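Local atomic coordinates of putative nucleoprotein (Infectious salmon anemia virus, PDB entry 4EWC), a protein that encapsidates the negative-strand viral RNA, shielding it from nucleases and forming the ribonucleoprotein that serves as template for transcription and replication. Residues A[438-441]-A[442-446]; A[468-471]-A[472-475]. All coordinates share one frame; numbering follows the deposited sequence.

Contact 1. Residues A[438-441]-A[442-446]; sequences MSVA and RTCVA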
loop_
_atom_site.group_PDB
_atom_site.type_symbol
_atom_site.label_atom_id
_atom_site.label_comp_id
_atom_site.label_asym_id
_atom_site.label_seq_id
_atom_site.Cartn_x
_atom_site.Cartn_y
_atom_site.Cartn_z
HETATM N N MSE A 438 1.899 9.457 18.458
HETATM C CA MSE A 438 1.390 8.132 18.740
HETATM C C MSE A 438 1.604 7.219 17.545
HETATM O O MSE A 438 1.974 6.052 17.700
HETATM C CB MSE A 438 -0.084 8.186 19.147
HETATM C CG MSE A 438 -0.720 6.810 19.324
HETATM SE SE MSE A 438 0.036 5.796 20.842
HETATM C CE MSE A 438 -0.620 6.858 22.320
ATOM N N SER A 439 1.385 7.748 16.350
ATOM C CA SER A 439 1.547 6.951 15.147
ATOM C C SER A 439 3.019 6.627 14.893
ATOM O O SER A 439 3.340 5.597 14.305
ATOM C CB SER A 439 0.942 7.664 13.947
ATOM O OG SER A 439 1.730 8.773 13.630
ATOM N N VAL A 440 3.913 7.507 15.326
ATOM C CA VAL A 440 5.346 7.206 15.308
ATOM C C VAL A 440 5.667 6.053 16.260
ATOM O O VAL A 440 6.335 5.088 15.883
ATOM C CB VAL A 440 6.189 8.421 15.721
ATOM C CG1 VAL A 440 7.667 8.035 15.837
ATOM C CG2 VAL A 440 6.028 9.543 14.721
ATOM N N ALA A 441 5.166 6.152 17.493
ATOM C CA ALA A 441 5.398 5.124 18.501
ATOM C C ALA A 441 4.866 3.782 18.025
ATOM O O ALA A 441 5.538 2.758 18.181
ATOM C CB ALA A 441 4.779 5.521 19.837
ATOM N N ARG A 442 3.671 3.785 17.434
ATOM C CA ARG A 442 3.092 2.552 16.893
ATOM C C ARG A 442 3.965 1.919 15.793
ATOM O O ARG A 442 4.097 0.694 15.715
ATOM C CB ARG A 442 1.663 2.797 16.412
ATOM C CG ARG A 442 0.746 3.167 17.566
ATOM C CD ARG A 442 -0.667 3.489 17.123
ATOM N NE ARG A 442 -1.419 2.277 16.871
ATOM C CZ ARG A 442 -1.995 1.546 17.818
ATOM N NH1 ARG A 442 -1.906 1.910 19.091
ATOM N NH2 ARG A 442 -2.654 0.438 17.487
ATOM N N THR A 443 4.585 2.762 14.973
ATOM C CA THR A 443 5.525 2.295 13.958
ATOM C C THR A 443 6.774 1.671 14.601
ATOM O O THR A 443 7.326 0.711 14.082
ATOM C CB THR A 443 5.923 3.431 12.966
ATOM O OG1 THR A 443 4.758 3.947 12.306
ATOM C CG2 THR A 443 6.867 2.924 11.909
ATOM N N CYS A 444 7.206 2.215 15.731
ATOM C CA CYS A 444 8.396 1.732 16.417
ATOM C C CYS A 444 8.171 0.367 17.065
ATOM O O CYS A 444 9.088 -0.453 17.184
ATOM C CB CYS A 444 8.821 2.743 17.476
ATOM S SG CYS A 444 9.645 4.128 16.754
ATOM N N VAL A 445 6.934 0.160 17.497
ATOM C CA VAL A 445 6.487 -1.078 18.059
ATOM C C VAL A 445 6.407 -2.127 16.949
ATOM O O VAL A 445 6.924 -3.235 17.103
ATOM C CB VAL A 445 5.105 -0.876 18.738
ATOM C CG1 VAL A 445 4.360 -2.213 18.960
ATOM C CG2 VAL A 445 5.275 -0.133 20.047
ATOM N N ALA A 446 5.749 -1.766 15.846
ATOM C CA ALA A 446 5.578 -2.648 14.709
ATOM C C ALA A 446 6.926 -3.162 14.251
ATOM O O ALA A 446 7.136 -4.373 14.104
ATOM C CB ALA A 446 4.896 -1.916 13.572
#

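Contact 2. Residues A[468-471]-A[472-475]; sequences ERYR and SNIK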
loop_
_atom_site.group_PDB
_atom_site.type_symbol
_atom_site.label_atom_id
_atom_site.label_comp_id
_atom_site.label_asym_id
_atom_site.label_seq_id
_atom_site.Cartn_x
_atom_site.Cartn_y
_atom_site.Cartn_z
ATOM N N GLU A 468 2.399 4.774 11.329
ATOM C CA GLU A 468 2.786 5.576 10.188
ATOM C C GLU A 468 3.555 4.739 9.131
ATOM O O GLU A 468 4.538 4.073 9.447
ATOM C CB GLU A 468 3.618 6.768 10.686
ATOM C CG GLU A 468 4.179 7.648 9.604
ATOM C CD GLU A 468 3.101 8.406 8.852
ATOM O OE1 GLU A 468 2.461 9.301 9.473
ATOM O OE2 GLU A 468 2.899 8.104 7.638
ATOM N N ARG A 469 3.093 4.779 7.885
ATOM C CA ARG A 469 3.630 3.937 6.823
ATOM C C ARG A 469 4.800 4.592 6.056
ATOM O O ARG A 469 5.557 3.921 5.330
ATOM C CB ARG A 469 2.487 3.517 5.893
ATOM C CG ARG A 469 2.788 3.472 4.420
ATOM C CD ARG A 469 1.525 3.275 3.584
ATOM N NE ARG A 469 1.015 1.902 3.601
ATOM C CZ ARG A 469 1.179 1.039 2.600
ATOM N NH1 ARG A 469 1.843 1.401 1.510
ATOM N NH2 ARG A 469 0.670 -0.184 2.686
ATOM N N TYR A 470 4.965 5.906 6.232
ATOM C CA TYR A 470 6.104 6.618 5.634
ATOM C C TYR A 470 7.041 7.256 6.659
ATOM O O TYR A 470 6.628 8.040 7.502
ATOM C CB TYR A 470 5.661 7.661 4.604
ATOM C CG TYR A 470 4.768 7.115 3.520
ATOM C CD1 TYR A 470 5.297 6.446 2.436
ATOM C CD2 TYR A 470 3.388 7.276 3.588
ATOM C CE1 TYR A 470 4.482 5.946 1.444
ATOM C CE2 TYR A 470 2.571 6.786 2.602
ATOM C CZ TYR A 470 3.129 6.117 1.530
ATOM O OH TYR A 470 2.321 5.618 0.548
ATOM N N ARG A 471 8.308 6.885 6.549
ATOM C CA ARG A 471 9.414 7.468 7.287
ATOM C C ARG A 471 9.457 8.988 7.055
ATOM O O ARG A 471 9.784 9.754 7.956
ATOM C CB ARG A 471 10.727 6.818 6.812
ATOM C CG ARG A 471 12.017 7.533 7.223
ATOM C CD ARG A 471 12.198 7.545 8.731
ATOM N NE ARG A 471 13.398 8.265 9.174
ATOM C CZ ARG A 471 13.391 9.497 9.691
ATOM N NH1 ARG A 471 12.254 10.168 9.823
ATOM N NH2 ARG A 471 14.527 10.063 10.076
ATOM N N SER A 472 9.097 9.414 5.851
ATOM C CA SER A 472 9.099 10.827 5.513
ATOM C C SER A 472 8.152 11.674 6.381
ATOM O O SER A 472 8.485 12.807 6.743
ATOM C CB SER A 472 8.825 11.027 4.014
ATOM O OG SER A 472 7.766 10.203 3.557
ATOM N N ASN A 473 6.995 11.108 6.719
ATOM C CA ASN A 473 6.011 11.759 7.585
ATOM C C ASN A 473 6.425 11.796 9.066
ATOM O O ASN A 473 5.773 12.421 9.895
ATOM C CB ASN A 473 4.647 11.074 7.448
ATOM C CG ASN A 473 3.999 11.316 6.094
ATOM O OD1 ASN A 473 4.298 12.315 5.428
ATOM N ND2 ASN A 473 3.110 10.405 5.673
ATOM N N ILE A 474 7.529 11.143 9.392
ATOM C CA ILE A 474 7.999 11.084 10.764
ATOM C C ILE A 474 8.907 12.260 11.060
ATOM O O ILE A 474 9.937 12.430 10.411
ATOM C CB ILE A 474 8.768 9.754 11.036
ATOM C CG1 ILE A 474 7.780 8.582 11.087
ATOM C CG2 ILE A 474 9.600 9.861 12.317
ATOM C CD1 ILE A 474 8.421 7.223 11.203
ATOM N N LYS A 475 8.535 13.068 12.049
ATOM C CA LYS A 475 9.308 14.281 12.357
ATOM C C LYS A 475 10.408 14.057 13.411
ATOM O O LYS A 475 11.378 14.795 13.464
ATOM C CB LYS A 475 8.379 15.447 12.742
ATOM C CG LYS A 475 7.249 15.728 11.740
ATOM C CD LYS A 475 7.763 15.640 10.298
ATOM C CE LYS A 475 6.671 15.939 9.264
ATOM N NZ LYS A 475 7.219 15.846 7.867
#

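Contact 1. Residues A[438-441]-A[442-446]
The carbonyl oxygen of Ser439 draws two groups of Thr443, one turn further along the helix. Thr443 N donates to Ser439 O at 3.2 Å, while Thr443 OG1 lies 3.0 Å from Ser439 O. The same hydroxyl also lies against the carbonyl oxygen of Glu468, its partner outside the helix. With chi1 at -59° the hydroxyl stands beside its own backbone N and leans back along the helix, which brings it to Ser439.

Of the backbone bonds, the one from Arg442 N to Met438 O is the shortest, at 2.8 Å. Next to it the two side chains cross at a slant: CG of the selenomethionine Met438 meets Arg442 CD at 4.0 Å. The arginine runs past the turn with its methylenes beside Met438 O, then bends at chi3 (79°) and carries its guanidinium away to the carbonyls of Pro465 and Arg493. Backbone bonds also join Cys444 N to Val440 O and Val445 N to Ala441 O, completing the i to i+4 pattern of an alpha-helix, which the threonine hydroxyl follows in returning to the carbonyl four residues earlier.

These are the first turns of helix 438-449, mostly buried within the C-terminal nucleoprotein region. Met438 and Ala441 pack on Val430 of strand 429-432, Thr443 and Cys444 touch helix 272-275, and Cys444 and Val445 rest against Trp174 of helix 174-188.

Contact 2. Residues A[468-471]-A[472-475]
Glu468 turns a face of its carboxylate to Asn473, whose CB sits over it, 3.4 Å from Glu468 CD, and the two side chains cross at about a right angle. Asn473 ND2 donates to Glu468 OE2 at 3.0 Å in a nearly straight bond (166°). The acceptor lies in the amide plane of Asn473, but the donor comes to the carboxylate from above its plane, the two planes being turned 74° apart. Glu468 can curl back in this way because its chain bends at chi2 (67°). Its CG also slides past Ile474, 4.0 Å from Ile474 CG1.

Asn473 lies beside Tyr470 and points the same way, its ND2 3.8 Å from Tyr470 CD2. Two successive backbone bonds, each spanning three residues, turn the chain here: Ile474 N to Arg471 O at 3.0 Å and, weakly, Asn473 N to Tyr470 O. Arg471 NH1 reaches over to within 3.7 Å of Ile474 CG2. Beyond the loop, Tyr470 OH bonds to Val582 N of the second subunit, and Asn473 packs on Ser579 of that subunit.

Glu468 OE2 accepts a second, weak bond from Tyr470 N. One carboxylate oxygen thus ties Glu468, Tyr470 N and the Asn473 side chain together across the turn, and the two N-H donors would probably favour the ionised form of Glu468.

How the contacts relate
Contacts 1 and 2 follow one another along the chain, both in the C-terminal nucleoprotein region, with centres about 10 Å apart on the same side of the chain's centre. The first opens helix 438-449; after helix 457-463 the chain returns as the loop of the second, ahead of strand 488-491. They meet directly: Ser439 O probably accepts a hydrogen bond from Glu468 N, and Val440 CG2 packs on Ile474 CG1 at 4.1 Å. A loop at the subunit interface is thereby anchored to a helix packed inside its own chain. The probable nuclear localization signal Lys480-Lys483 follows a few residues beyond contact 2.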